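Local coordinates for protein Mannose/sialic acid-binding lectin (Polygonatum cyrtonema, PDB 3A0C) that binds mannose as an anti-HIV plant lectin of the bulb-type family, built on the beta-prism II fold, at the interface of chains A and B. Residues are numbered along the deposited sequence; one frame, centred on the assembly and turned at random. Chains: chain A/B, Mannose/sialic acid-binding lectin.

The interface of chains A and B. Residues chain A 1-3, 18, 88, 91; chain B 1-3, 18, 88.
Two bulb-type lectin subunits of beta-prism II fold meet here through their N-terminal segments, paired about a two-fold axis. The deposited assembly is this dimer; the structure alone does not show whether it is the form that acts in the plant.

At the centre, the side chains of A:Asn2 and B:Asn2 run antiparallel alongside one another, their amide planes turned 52° apart. Each carboxamide reads the partner's backbone and side chain together. The amide oxygen OD1 of A:Asn2 accepts from the backbone N of B:Asn2 at 2.9 Å, and the reciprocal bond from A:Asn2 N to B:Asn2 OD1 measures 3.0 Å. Both are nearly straight, and each donor lies in the carbonyl plane. On the other branch, ND2 of A:Asn2 donates to the hydroxyl OG of B:Ser3 at 3.0 Å, within its own amide plane; B:Asn2 ND2 reaches A:Ser3 OG at 3.2 Å. Bonds at both ends fix each amide's rotation, a task suited to asparagine, which carries donor and acceptor on one short stem. With chi1 at 64°, CG of A:Asn2 is tucked between its own backbone N and carbonyl carbon, turning the amide across to the partner's N-terminal segment; the serine hydroxyls are set likewise. The OD1 acceptors of A:Asn2 and B:Asn2 come within 3.0 Å, probably unfavourable in itself but tolerated because each also accepts a backbone N-H.

Branched aliphatic residues flank this polar core. CG1 of B:Val1, anti to its backbone N (chi1 -161°), crosses obliquely to CG2 of A:Val18 at 3.8 Å, and A:Val1 meets B:Val18 likewise. Beside the serines, CG1 of A:Val88 packs against CB of B:Ser3 at 4.0 Å, an approach the small serine side chain allows. A:Gln91, poorly ordered, lies near B:Val1.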
ATOM      1  N   VAL A   1       3.557  -5.988   7.700  1.00 20.27           N
ATOM      2  CA  VAL A   1       2.597  -5.236   6.845  1.00 18.57           C
ATOM      3  C   VAL A   1       3.012  -3.765   6.815  1.00 17.30           C
ATOM      4  O   VAL A   1       3.359  -3.196   7.846  1.00 16.02           O
ATOM      5  CB  VAL A   1       1.168  -5.323   7.423  1.00 20.68           C
ATOM      6  CG1 VAL A   1       0.134  -5.052   6.332  1.00 20.03           C
ATOM      7  CG2 VAL A   1       0.955  -6.679   8.034  1.00 23.58           C
ATOM      8  N   ASN A   2       3.002  -3.153   5.635  1.00 15.90           N
ATOM      9  CA  ASN A   2       3.358  -1.748   5.549  1.00 16.30           C
ATOM     10  C   ASN A   2       2.216  -0.957   4.918  1.00 16.26           C
ATOM     11  O   ASN A   2       2.441   0.038   4.227  1.00 17.89           O
ATOM     12  CB  ASN A   2       4.653  -1.543   4.747  1.00 15.73           C
ATOM     13  CG  ASN A   2       4.519  -1.958   3.312  1.00 15.30           C
ATOM     14  OD1 ASN A   2       4.607  -3.138   2.994  1.00 18.66           O
ATOM     15  ND2 ASN A   2       4.296  -0.991   2.427  1.00 15.43           N
ATOM     16  N   SER A   3       0.985  -1.403   5.155  1.00 15.88           N
ATOM     17  CA  SER A   3      -0.182  -0.708   4.606  1.00 14.13           C
ATOM     18  C   SER A   3      -1.358  -0.782   5.561  1.00 12.46           C
ATOM     19  O   SER A   3      -1.471  -1.713   6.346  1.00 13.71           O
ATOM     20  CB  SER A   3      -0.600  -1.315   3.261  1.00 14.30           C
ATOM     21  OG  SER A   3      -1.307  -2.524   3.457  1.00 10.85           O
ATOM     22  N   VAL A  18       8.525  -1.378   7.064  1.00 18.92           N
ATOM     23  CA  VAL A  18       9.032  -1.706   5.738  1.00 19.05           C
ATOM     24  C   VAL A  18      10.544  -1.490   5.754  1.00 20.23           C
ATOM     25  O   VAL A  18      11.054  -0.714   6.563  1.00 18.95           O
ATOM     26  CB  VAL A  18       8.364  -0.814   4.628  1.00 18.53           C
ATOM     27  CG1 VAL A  18       8.916   0.593   4.683  1.00 19.52           C
ATOM     28  CG2 VAL A  18       8.575  -1.427   3.252  1.00 16.71           C
ATOM     29  N   VAL A  88       0.110   3.976   2.904  1.00 10.68           N
ATOM     30  CA  VAL A  88       1.295   3.160   2.649  1.00 10.77           C
ATOM     31  C   VAL A  88       2.637   3.719   3.160  1.00 10.68           C
ATOM     32  O   VAL A  88       3.021   4.850   2.841  1.00 10.68           O
ATOM     33  CB  VAL A  88       1.428   2.873   1.091  1.00 10.68           C
ATOM     34  CG1 VAL A  88       2.654   2.008   0.783  1.00 10.68           C
ATOM     35  CG2 VAL A  88       0.169   2.203   0.587  1.00 10.68           C
ATOM     36  N   GLN A  91       9.182   1.968   0.976  1.00 17.17           N
ATOM     37  CA  GLN A  91      10.601   1.702   1.118  1.00 19.53           C
ATOM     38  C   GLN A  91      11.439   2.972   0.882  1.00 19.17           C
ATOM     39  O   GLN A  91      12.611   3.017   1.263  1.00 20.54           O
ATOM     40  CB  GLN A  91      11.033   0.600   0.154  1.00 22.82           C
ATOM     41  CG  GLN A  91      10.791  -0.806   0.680  1.00 30.75           C
ATOM     42  CD  GLN A  91      11.213  -1.904  -0.305  1.00 35.21           C
ATOM     43  OE1 GLN A  91      12.380  -2.006  -0.691  1.00 38.69           O
ATOM     44  NE2 GLN A  91      10.255  -2.731  -0.713  1.00 38.34           N
TER
ATOM     45  N   VAL B   1       7.520  -6.549   2.297  1.00 13.29           N
ATOM     46  CA  VAL B   1       6.789  -5.429   1.651  1.00 12.06           C
ATOM     47  C   VAL B   1       5.567  -6.000   0.939  1.00 11.77           C
ATOM     48  O   VAL B   1       5.675  -7.013   0.248  1.00 10.68           O
ATOM     49  CB  VAL B   1       7.681  -4.730   0.605  1.00 13.55           C
ATOM     50  CG1 VAL B   1       7.145  -3.349   0.275  1.00 13.98           C
ATOM     51  CG2 VAL B   1       9.105  -4.640   1.128  1.00 16.73           C
ATOM     52  N   ASN B   2       4.403  -5.375   1.117  1.00 11.44           N
ATOM     53  CA  ASN B   2       3.205  -5.853   0.434  1.00 11.55           C
ATOM     54  C   ASN B   2       2.599  -4.785  -0.453  1.00 10.80           C
ATOM     55  O   ASN B   2       1.402  -4.788  -0.701  1.00 11.89           O
ATOM     56  CB  ASN B   2       2.153  -6.374   1.418  1.00 10.68           C
ATOM     57  CG  ASN B   2       1.662  -5.319   2.356  1.00 10.68           C
ATOM     58  OD1 ASN B   2       2.316  -5.011   3.336  1.00 12.31           O
ATOM     59  ND2 ASN B   2       0.510  -4.750   2.064  1.00 10.68           N
ATOM     60  N   SER B   3       3.444  -3.881  -0.944  1.00 11.66           N
ATOM     61  CA  SER B   3       3.009  -2.797  -1.817  1.00 10.68           C
ATOM     62  C   SER B   3       4.062  -2.482  -2.886  1.00 10.68           C
ATOM     63  O   SER B   3       5.255  -2.678  -2.663  1.00 10.68           O
ATOM     64  CB  SER B   3       2.739  -1.540  -0.986  1.00 10.76           C
ATOM     65  OG  SER B   3       3.942  -0.936  -0.552  1.00 13.09           O
ATOM     66  N   VAL B  18       2.174 -10.780   2.354  1.00 13.10           N
ATOM     67  CA  VAL B  18       1.449 -10.284   3.512  1.00 14.73           C
ATOM     68  C   VAL B  18       0.806 -11.464   4.225  1.00 16.60           C
ATOM     69  O   VAL B  18       0.541 -12.496   3.610  1.00 17.58           O
ATOM     70  CB  VAL B  18       0.353  -9.242   3.108  1.00 14.49           C
ATOM     71  CG1 VAL B  18      -0.831  -9.935   2.414  1.00 12.95           C
ATOM     72  CG2 VAL B  18      -0.095  -8.439   4.347  1.00 13.35           C
ATOM     73  N   VAL B  88      -1.477  -2.783  -3.941  1.00 10.69           N
ATOM     74  CA  VAL B  88      -1.436  -3.376  -2.603  1.00 10.80           C
ATOM     75  C   VAL B  88      -1.996  -4.795  -2.411  1.00 10.68           C
ATOM     76  O   VAL B  88      -3.173  -5.061  -2.681  1.00 11.47           O
ATOM     77  CB  VAL B  88      -2.154  -2.462  -1.564  1.00 10.68           C
ATOM     78  CG1 VAL B  88      -2.006  -3.036  -0.166  1.00 10.68           C
ATOM     79  CG2 VAL B  88      -1.575  -1.063  -1.605  1.00 13.04           C
TER